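Local atomic coordinates of tRNA uridine(34) acetyltransferase (Methanocaldococcus infernus, PDB entry 6IA8), a protein that catalyses acetyl-CoA- and S-adenosylmethionine-dependent formation of 5-carboxymethyluridine at the wobble uridine of tRNAs, using a [4Fe-4S] cluster. Residues Phe275-Tyr288 with Ala322-Gln336. Residues are numbered along the deposited sequence; the frame is centred on the assembly and turned at random.
Sequences FTNPDFMPDMVKIY and AKSIMPKWVRTSRIQ. With SO4 (sulfate ion), chain B.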
ATOM      1  N   PHE A 275      -5.587 -14.684   1.791  1.00 29.25           N
ATOM      2  CA  PHE A 275      -6.856 -13.987   1.579  1.00 30.35           C
ATOM      3  C   PHE A 275      -8.052 -14.634   2.275  1.00 29.61           C
ATOM      4  O   PHE A 275      -9.181 -14.101   2.170  1.00 28.50           O
ATOM      5  CB  PHE A 275      -7.147 -13.877   0.079  1.00 32.52           C
ATOM      6  CG  PHE A 275      -6.070 -13.144  -0.688  1.00 30.22           C
ATOM      7  CD1 PHE A 275      -5.536 -11.970  -0.187  1.00 36.08           C
ATOM      8  CD2 PHE A 275      -5.572 -13.658  -1.874  1.00 33.54           C
ATOM      9  CE1 PHE A 275      -4.507 -11.314  -0.867  1.00 43.62           C
ATOM     10  CE2 PHE A 275      -4.592 -12.992  -2.566  1.00 48.67           C
ATOM     11  CZ  PHE A 275      -4.057 -11.834  -2.057  1.00 36.13           C
ATOM     12  N   THR A 276      -7.848 -15.779   2.960  1.00 29.10           N
ATOM     13  CA  THR A 276      -8.951 -16.513   3.581  1.00 26.94           C
ATOM     14  C   THR A 276      -8.629 -16.989   5.000  1.00 30.13           C
ATOM     15  O   THR A 276      -9.447 -17.688   5.611  1.00 31.05           O
ATOM     16  CB  THR A 276      -9.399 -17.735   2.745  1.00 32.26           C
ATOM     17  OG1 THR A 276      -8.325 -18.689   2.609  1.00 31.21           O
ATOM     18  CG2 THR A 276      -9.884 -17.332   1.366  1.00 32.32           C
ATOM     19  N   ASN A 277      -7.471 -16.630   5.541  1.00 31.02           N
ATOM     20  CA  ASN A 277      -7.092 -16.914   6.922  1.00 26.77           C
ATOM     21  C   ASN A 277      -6.976 -15.586   7.654  1.00 25.98           C
ATOM     22  O   ASN A 277      -6.231 -14.698   7.199  1.00 30.47           O
ATOM     23  CB  ASN A 277      -5.768 -17.661   6.939  1.00 34.44           C
ATOM     24  CG  ASN A 277      -5.276 -17.968   8.329  1.00 41.90           C
ATOM     25  OD1 ASN A 277      -5.595 -17.271   9.297  1.00 28.58           O
ATOM     26  ND2 ASN A 277      -4.449 -19.012   8.430  1.00 38.37           N
ATOM     27  N   PRO A 278      -7.757 -15.353   8.718  1.00 27.82           N
ATOM     28  CA  PRO A 278      -7.824 -13.991   9.298  1.00 28.10           C
ATOM     29  C   PRO A 278      -6.511 -13.543   9.945  1.00 28.59           C
ATOM     30  O   PRO A 278      -6.351 -12.366  10.286  1.00 29.91           O
ATOM     31  CB  PRO A 278      -8.939 -14.101  10.347  1.00 29.07           C
ATOM     32  CG  PRO A 278      -8.906 -15.541  10.733  1.00 32.87           C
ATOM     33  CD  PRO A 278      -8.615 -16.303   9.444  1.00 34.41           C
ATOM     34  N   ASP A 279      -5.553 -14.448  10.107  1.00 32.95           N
ATOM     35  CA  ASP A 279      -4.223 -14.052  10.543  1.00 30.23           C
ATOM     36  C   ASP A 279      -3.544 -13.131   9.547  1.00 28.32           C
ATOM     37  O   ASP A 279      -2.618 -12.403   9.926  1.00 30.06           O
ATOM     38  CB  ASP A 279      -3.363 -15.302  10.746  1.00 31.50           C
ATOM     39  CG  ASP A 279      -3.670 -16.029  12.048  1.00 43.01           C
ATOM     40  OD1 ASP A 279      -4.436 -15.541  12.887  1.00 39.79           O
ATOM     41  OD2 ASP A 279      -3.130 -17.114  12.235  1.00 42.34           O
ATOM     42  N   PHE A 280      -3.970 -13.142   8.284  1.00 25.46           N
ATOM     43  CA  PHE A 280      -3.315 -12.331   7.269  1.00 28.36           C
ATOM     44  C   PHE A 280      -4.233 -11.228   6.768  1.00 31.40           C
ATOM     45  O   PHE A 280      -4.323 -10.145   7.395  1.00 27.59           O
ATOM     46  CB  PHE A 280      -2.831 -13.260   6.151  1.00 27.61           C
ATOM     47  CG  PHE A 280      -1.911 -14.360   6.645  1.00 32.81           C
ATOM     48  CD1 PHE A 280      -0.658 -14.061   7.138  1.00 31.46           C
ATOM     49  CD2 PHE A 280      -2.316 -15.683   6.637  1.00 32.90           C
ATOM     50  CE1 PHE A 280       0.208 -15.100   7.623  1.00 29.07           C
ATOM     51  CE2 PHE A 280      -1.465 -16.726   7.103  1.00 33.58           C
ATOM     52  CZ  PHE A 280      -0.188 -16.403   7.587  1.00 37.59           C
ATOM     53  N   MET A 281      -4.915 -11.444   5.653  1.00 27.12           N
ATOM     54  CA  MET A 281      -5.829 -10.458   5.088  1.00 25.02           C
ATOM     55  C   MET A 281      -5.183  -9.070   4.921  1.00 29.58           C
ATOM     56  O   MET A 281      -5.707  -8.066   5.406  1.00 28.78           O
ATOM     57  CB  MET A 281      -7.083 -10.376   5.937  1.00 30.30           C
ATOM     58  CG  MET A 281      -7.567 -11.681   6.441  1.00 27.45           C
ATOM     59  SD  MET A 281      -8.212 -12.842   5.183  1.00 32.33           S
ATOM     60  CE  MET A 281      -9.931 -12.328   5.039  1.00 31.33           C
ATOM     61  N   PRO A 282      -4.087  -8.984   4.183  1.00 28.53           N
ATOM     62  CA  PRO A 282      -3.478  -7.675   3.925  1.00 24.67           C
ATOM     63  C   PRO A 282      -4.365  -6.827   3.036  1.00 27.02           C
ATOM     64  O   PRO A 282      -5.169  -7.350   2.263  1.00 28.06           O
ATOM     65  CB  PRO A 282      -2.178  -8.018   3.193  1.00 31.01           C
ATOM     66  CG  PRO A 282      -2.505  -9.304   2.446  1.00 35.65           C
ATOM     67  CD  PRO A 282      -3.427 -10.073   3.432  1.00 31.64           C
ATOM     68  N   ASP A 283      -4.156  -5.503   3.119  1.00 25.32           N
ATOM     69  CA  ASP A 283      -4.838  -4.569   2.229  1.00 27.46           C
ATOM     70  C   ASP A 283      -4.240  -4.583   0.829  1.00 27.94           C
ATOM     71  O   ASP A 283      -4.928  -4.248  -0.142  1.00 28.73           O
ATOM     72  CB  ASP A 283      -4.758  -3.140   2.763  1.00 30.59           C
ATOM     73  CG  ASP A 283      -5.358  -2.980   4.145  1.00 32.90           C
ATOM     74  OD1 ASP A 283      -6.482  -3.433   4.302  1.00 28.45           O
ATOM     75  OD2 ASP A 283      -4.669  -2.404   5.040  1.00 31.16           O
ATOM     76  N   MET A 284      -2.953  -4.891   0.721  1.00 27.64           N
ATOM     77  CA  MET A 284      -2.218  -4.715  -0.519  1.00 28.21           C
ATOM     78  C   MET A 284      -1.159  -5.795  -0.548  1.00 29.27           C
ATOM     79  O   MET A 284      -0.681  -6.228   0.508  1.00 30.39           O
ATOM     80  CB  MET A 284      -1.609  -3.296  -0.588  1.00 30.72           C
ATOM     81  CG  MET A 284      -0.710  -3.033  -1.735  1.00 85.67           C
ATOM     82  SD  MET A 284      -0.040  -1.356  -1.639  1.00 73.91           S
ATOM     83  CE  MET A 284      -1.330  -0.448  -0.772  1.00100.64           C
ATOM     84  N   VAL A 285      -0.792  -6.232  -1.754  1.00 25.73           N
ATOM     85  CA  VAL A 285       0.312  -7.172  -1.904  1.00 25.57           C
ATOM     86  C   VAL A 285       1.178  -6.720  -3.063  1.00 28.61           C
ATOM     87  O   VAL A 285       0.670  -6.183  -4.048  1.00 32.35           O
ATOM     88  CB  VAL A 285      -0.173  -8.617  -2.135  1.00 34.42           C
ATOM     89  CG1 VAL A 285      -0.915  -9.161  -0.888  1.00 36.37           C
ATOM     90  CG2 VAL A 285      -1.039  -8.689  -3.385  1.00 58.60           C
ATOM     91  N   LYS A 286       2.487  -6.944  -2.939  1.00 32.72           N
ATOM     92  CA  LYS A 286       3.481  -6.671  -3.974  1.00 33.13           C
ATOM     93  C   LYS A 286       4.141  -8.006  -4.284  1.00 34.14           C
ATOM     94  O   LYS A 286       4.709  -8.635  -3.381  1.00 31.83           O
ATOM     95  CB  LYS A 286       4.496  -5.645  -3.475  1.00 34.38           C
ATOM     96  CG  LYS A 286       5.565  -5.257  -4.512  1.00 50.55           C
ATOM     97  CD  LYS A 286       6.676  -4.403  -3.879  1.00 69.56           C
ATOM     98  CE  LYS A 286       6.523  -2.921  -4.169  1.00117.97           C
ATOM     99  NZ  LYS A 286       5.550  -2.241  -3.276  1.00153.45           N
ATOM    100  N   ILE A 287       3.952  -8.499  -5.512  1.00 34.86           N
ATOM    101  CA  ILE A 287       4.318  -9.866  -5.871  1.00 35.01           C
ATOM    102  C   ILE A 287       5.390  -9.830  -6.949  1.00 36.06           C
ATOM    103  O   ILE A 287       5.229  -9.153  -7.968  1.00 35.69           O
ATOM    104  CB  ILE A 287       3.110 -10.671  -6.373  1.00 34.91           C
ATOM    105  CG1 ILE A 287       2.005 -10.709  -5.320  1.00 35.75           C
ATOM    106  CG2 ILE A 287       3.543 -12.118  -6.745  1.00 36.51           C
ATOM    107  CD1 ILE A 287       0.672 -11.145  -5.913  1.00 41.17           C
ATOM    108  N   TYR A 288       6.469 -10.584  -6.752  1.00 33.20           N
ATOM    109  CA  TYR A 288       7.406 -10.773  -7.865  1.00 37.41           C
ATOM    110  C   TYR A 288       8.179 -12.057  -7.627  1.00 37.67           C
ATOM    111  O   TYR A 288       8.588 -12.299  -6.486  1.00 38.39           O
ATOM    112  CB  TYR A 288       8.389  -9.608  -8.038  1.00 55.49           C
ATOM    113  CG  TYR A 288       8.916  -9.523  -9.467  1.00 48.23           C
ATOM    114  CD1 TYR A 288       8.197  -8.851 -10.443  1.00 45.87           C
ATOM    115  CD2 TYR A 288      10.107 -10.157  -9.851  1.00 39.91           C
ATOM    116  CE1 TYR A 288       8.636  -8.784 -11.737  1.00 51.27           C
ATOM    117  CE2 TYR A 288      10.570 -10.073 -11.172  1.00 47.53           C
ATOM    118  CZ  TYR A 288       9.813  -9.394 -12.098  1.00 55.05           C
ATOM    119  OH  TYR A 288      10.215  -9.305 -13.405  1.00 49.97           O
ATOM    120  N   ALA A 322      -3.066 -16.220  -8.370  1.00 29.72           N
ATOM    121  CA  ALA A 322      -3.221 -15.281  -7.270  1.00 30.85           C
ATOM    122  C   ALA A 322      -4.193 -14.167  -7.627  1.00 30.70           C
ATOM    123  O   ALA A 322      -5.083 -13.842  -6.834  1.00 33.41           O
ATOM    124  CB  ALA A 322      -1.870 -14.692  -6.873  1.00 34.38           C
ATOM    125  N   LYS A 323      -4.045 -13.567  -8.817  1.00 33.05           N
ATOM    126  CA  LYS A 323      -4.975 -12.507  -9.195  1.00 31.89           C
ATOM    127  C   LYS A 323      -6.400 -13.019  -9.361  1.00 37.67           C
ATOM    128  O   LYS A 323      -7.358 -12.277  -9.118  1.00 35.95           O
ATOM    129  CB  LYS A 323      -4.503 -11.844 -10.480  1.00 35.54           C
ATOM    130  CG  LYS A 323      -3.239 -10.969 -10.272  1.00 37.76           C
ATOM    131  CD  LYS A 323      -2.941 -10.150 -11.535  1.00 50.69           C
ATOM    132  CE  LYS A 323      -2.868  -8.661 -11.192  1.00 76.50           C
ATOM    133  NZ  LYS A 323      -2.535  -7.811 -12.366  1.00 96.09           N
ATOM    134  N   SER A 324      -6.570 -14.249  -9.843  1.00 31.01           N
ATOM    135  CA  SER A 324      -7.916 -14.759 -10.071  1.00 32.86           C
ATOM    136  C   SER A 324      -8.675 -14.963  -8.762  1.00 32.51           C
ATOM    137  O   SER A 324      -9.909 -15.015  -8.776  1.00 37.06           O
ATOM    138  CB  SER A 324      -7.865 -16.092 -10.833  1.00 31.64           C
ATOM    139  OG  SER A 324      -7.455 -17.125  -9.963  1.00 36.61           O
ATOM    140  N   ILE A 325      -7.976 -15.137  -7.639  1.00 32.91           N
ATOM    141  CA  ILE A 325      -8.647 -15.317  -6.350  1.00 39.38           C
ATOM    142  C   ILE A 325      -8.532 -14.100  -5.453  1.00 34.27           C
ATOM    143  O   ILE A 325      -9.032 -14.143  -4.332  1.00 37.22           O
ATOM    144  CB  ILE A 325      -8.135 -16.561  -5.592  1.00 37.20           C
ATOM    145  CG1 ILE A 325      -6.656 -16.355  -5.185  1.00 31.77           C
ATOM    146  CG2 ILE A 325      -8.365 -17.802  -6.444  1.00 45.10           C
ATOM    147  CD1 ILE A 325      -6.207 -17.254  -4.024  1.00 39.43           C
ATOM    148  N   MET A 326      -7.880 -13.026  -5.886  1.00 29.61           N
ATOM    149  CA  MET A 326      -7.725 -11.853  -5.017  1.00 30.17           C
ATOM    150  C   MET A 326      -9.087 -11.247  -4.688  1.00 33.91           C
ATOM    151  O   MET A 326      -9.871 -10.997  -5.599  1.00 31.36           O
ATOM    152  CB  MET A 326      -6.867 -10.786  -5.689  1.00 31.37           C
ATOM    153  CG  MET A 326      -5.488 -10.686  -5.170  1.00 50.96           C
ATOM    154  SD  MET A 326      -4.523  -9.578  -6.197  1.00 46.58           S
ATOM    155  CE  MET A 326      -2.930 -10.452  -6.082  1.00 46.59           C
ATOM    156  N   PRO A 327      -9.404 -10.996  -3.424  1.00 33.70           N
ATOM    157  CA  PRO A 327     -10.685 -10.346  -3.103  1.00 29.98           C
ATOM    158  C   PRO A 327     -10.760  -8.930  -3.649  1.00 33.98           C
ATOM    159  O   PRO A 327      -9.776  -8.304  -4.039  1.00 32.34           O
ATOM    160  CB  PRO A 327     -10.728 -10.353  -1.568  1.00 29.21           C
ATOM    161  CG  PRO A 327      -9.784 -11.509  -1.182  1.00 38.37           C
ATOM    162  CD  PRO A 327      -8.718 -11.525  -2.237  1.00 38.49           C
ATOM    163  N   LYS A 328     -11.979  -8.408  -3.641  1.00 26.97           N
ATOM    164  CA  LYS A 328     -12.228  -7.071  -4.151  1.00 29.64           C
ATOM    165  C   LYS A 328     -11.554  -6.011  -3.306  1.00 27.13           C
ATOM    166  O   LYS A 328     -11.413  -4.875  -3.766  1.00 28.45           O
ATOM    167  CB  LYS A 328     -13.734  -6.792  -4.192  1.00 38.01           C
ATOM    168  CG  LYS A 328     -14.512  -7.697  -5.144  1.00 51.14           C
ATOM    169  CD  LYS A 328     -16.023  -7.416  -5.060  1.00108.20           C
ATOM    170  CE  LYS A 328     -16.819  -8.319  -5.990  1.00136.05           C
ATOM    171  NZ  LYS A 328     -18.221  -7.843  -6.164  1.00126.02           N
ATOM    172  N   TRP A 329     -11.234  -6.326  -2.054  1.00 23.91           N
ATOM    173  CA  TRP A 329     -10.677  -5.354  -1.122  1.00 25.47           C
ATOM    174  C   TRP A 329      -9.161  -5.335  -1.122  1.00 31.89           C
ATOM    175  O   TRP A 329      -8.575  -4.592  -0.321  1.00 29.51           O
ATOM    176  CB  TRP A 329     -11.168  -5.610   0.303  1.00 29.47           C
ATOM    177  CG  TRP A 329     -11.280  -7.055   0.708  1.00 24.60           C
ATOM    178  CD1 TRP A 329     -12.392  -7.856   0.597  1.00 27.56           C
ATOM    179  CD2 TRP A 329     -10.278  -7.858   1.334  1.00 24.78           C
ATOM    180  NE1 TRP A 329     -12.140  -9.112   1.127  1.00 26.60           N
ATOM    181  CE2 TRP A 329     -10.844  -9.150   1.559  1.00 28.03           C
ATOM    182  CE3 TRP A 329      -8.955  -7.643   1.667  1.00 29.00           C
ATOM    183  CZ2 TRP A 329     -10.119 -10.200   2.111  1.00 28.77           C
ATOM    184  CZ3 TRP A 329      -8.232  -8.701   2.242  1.00 28.35           C
ATOM    185  CH2 TRP A 329      -8.825  -9.948   2.471  1.00 28.96           C
ATOM    186  N   VAL A 330      -8.515  -6.091  -2.024  1.00 32.75           N
ATOM    187  CA  VAL A 330      -7.057  -6.165  -2.085  1.00 24.38           C
ATOM    188  C   VAL A 330      -6.566  -5.297  -3.222  1.00 29.53           C
ATOM    189  O   VAL A 330      -7.103  -5.345  -4.342  1.00 30.09           O
ATOM    190  CB  VAL A 330      -6.556  -7.609  -2.253  1.00 31.09           C
ATOM    191  CG1 VAL A 330      -5.062  -7.632  -2.436  1.00 35.39           C
ATOM    192  CG2 VAL A 330      -6.920  -8.443  -1.004  1.00 42.70           C
ATOM    193  N   ARG A 331      -5.536  -4.513  -2.944  1.00 27.52           N
ATOM    194  CA  ARG A 331      -4.909  -3.686  -3.961  1.00 29.49           C
ATOM    195  C   ARG A 331      -3.570  -4.315  -4.309  1.00 41.65           C
ATOM    196  O   ARG A 331      -2.866  -4.784  -3.433  1.00 37.51           O
ATOM    197  CB  ARG A 331      -4.729  -2.244  -3.470  1.00 44.30           C
ATOM    198  CG  ARG A 331      -4.200  -1.275  -4.527  1.00 63.97           C
ATOM    199  CD  ARG A 331      -3.698   0.001  -3.861  1.00108.35           C
ATOM    200  NE  ARG A 331      -4.687   1.075  -3.871  1.00101.69           N
ATOM    201  CZ  ARG A 331      -4.653   2.131  -3.061  1.00 87.66           C
ATOM    202  NH1 ARG A 331      -3.693   2.254  -2.153  1.00 87.87           N
ATOM    203  NH2 ARG A 331      -5.590   3.060  -3.148  1.00 95.58           N
ATOM    204  N   THR A 332      -3.214  -4.339  -5.575  1.00 38.43           N
ATOM    205  CA  THR A 332      -1.969  -4.957  -6.008  1.00 43.67           C
ATOM    206  C   THR A 332      -1.078  -3.915  -6.662  1.00 65.21           C
ATOM    207  O   THR A 332      -1.560  -2.906  -7.176  1.00 64.03           O
ATOM    208  CB  THR A 332      -2.233  -6.096  -7.002  1.00 76.77           C
ATOM    209  OG1 THR A 332      -1.086  -6.951  -7.073  1.00104.52           O
ATOM    210  CG2 THR A 332      -2.527  -5.541  -8.388  1.00 91.41           C
ATOM    211  N   SER A 333       0.225  -4.157  -6.616  1.00144.55           N
ATOM    212  CA  SER A 333       1.192  -3.316  -7.299  1.00137.38           C
ATOM    213  C   SER A 333       1.331  -3.760  -8.746  1.00143.30           C
ATOM    214  O   SER A 333       1.174  -4.941  -9.072  1.00144.37           O
ATOM    215  CB  SER A 333       2.556  -3.382  -6.614  1.00 93.50           C
ATOM    216  OG  SER A 333       2.465  -2.953  -5.274  1.00 82.74           O
ATOM    217  N   ARG A 334       1.618  -2.800  -9.619  1.00151.85           N
ATOM    218  CA  ARG A 334       2.006  -3.130 -10.983  1.00148.39           C
ATOM    219  C   ARG A 334       3.140  -4.144 -10.943  1.00126.08           C
ATOM    220  O   ARG A 334       4.162  -3.915 -10.292  1.00113.39           O
ATOM    221  CB  ARG A 334       2.440  -1.867 -11.726  1.00136.46           C
ATOM    222  CG  ARG A 334       2.585  -2.056 -13.227  1.00104.59           C
ATOM    223  CD  ARG A 334       3.264  -0.856 -13.869  1.00 73.44           C
ATOM    224  N   ILE A 335       2.947  -5.281 -11.606  1.00114.34           N
ATOM    225  CA  ILE A 335       3.956  -6.337 -11.602  1.00117.56           C
ATOM    226  C   ILE A 335       5.161  -5.841 -12.396  1.00136.27           C
ATOM    227  O   ILE A 335       5.076  -5.620 -13.607  1.00130.80           O
ATOM    228  CB  ILE A 335       3.406  -7.645 -12.177  1.00 90.68           C
ATOM    229  CG1 ILE A 335       2.239  -8.143 -11.321  1.00 95.88           C
ATOM    230  CG2 ILE A 335       4.491  -8.693 -12.241  1.00 72.91           C
ATOM    231  CD1 ILE A 335       1.344  -9.136 -12.021  1.00 99.95           C
ATOM    232  N   GLN A 336       6.283  -5.659 -11.710  1.00140.27           N
ATOM    233  CA  GLN A 336       7.482  -5.087 -12.309  1.00119.72           C
ATOM    234  C   GLN A 336       8.632  -5.288 -11.327  1.00105.98           C
ATOM    235  O   GLN A 336       8.469  -5.889 -10.261  1.00 95.49           O
ATOM    236  CB  GLN A 336       7.284  -3.602 -12.632  1.00114.07           C
ATOM    237  CG  GLN A 336       7.043  -2.747 -11.394  1.00124.20           C
ATOM    238  CD  GLN A 336       7.133  -1.256 -11.676  1.00125.43           C
ATOM    239  OE1 GLN A 336       6.690  -0.783 -12.722  1.00130.99           O
ATOM    240  NE2 GLN A 336       7.716  -0.510 -10.745  1.00117.12           N
TER
HETATM  241  S   SO4 B 601     -14.488 -11.131  -2.698  1.00 59.95           S
HETATM  242  O1  SO4 B 601     -15.943 -11.032  -2.832  1.00 89.26           O
HETATM  243  O2  SO4 B 601     -13.978  -9.862  -2.181  1.00 61.84           O
HETATM  244  O3  SO4 B 601     -13.898 -11.365  -3.983  1.00104.01           O
HETATM  245  O4  SO4 B 601     -14.137 -12.253  -1.833  1.00 56.78           O
HETATM  246  O   HOH W   1       2.837  -6.621  -7.459  1.00 53.13           O
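The Phe275 ring pushes into a hollow walled by Met326, Pro327 and Val330, on the sheet face that carries Val285 and Thr332, where the last two strands, 284-287 and the outermost 331-332, complete the parallel sheet built on the radical SAM fold. Pro327 CD lies over one ring face, a CH-pi contact 3.9 Å from the centroid, while Ile325 CD1 meets the ring edge near its plane. Met326 CG packs at 3.6 Å from Phe275 CE2, and Val330 CG2 comes up to CE1. An alanine in place of Phe275 would probably open a gap among these side chains and deprive Pro327 of the ring it covers. Farther along, chi3 (-145°) turns Met326 CE against both Val285 CG2 and Ile287 CD1, each 3.7 Å from it; Met326 and Ile287 meet tip to tip. Trp329 fills a second hollow: Met281 CE touches its CZ2, Pro327 CB of its own segment covers one face, and Tyr399 stacks on it. On the sheet face bearing Met284 and Arg331, these two side chains lie alongside each other, pointing the same way, Met284 CE at the guanidinium edge; Arg331 also approaches Gln445, a probable acetyl-CoA-binding residue. Hydrogen bonds from Arg331 N to Asp283 O (2.9 Å) and from Val285 N to Arg331 O join the strands. Beyond them a water bridges Ile287 N and Ser333 O. Pro282 O is buried without a hydrogen-bond partner, in the plane of the Trp329 ring and 3.3 Å from its CZ3.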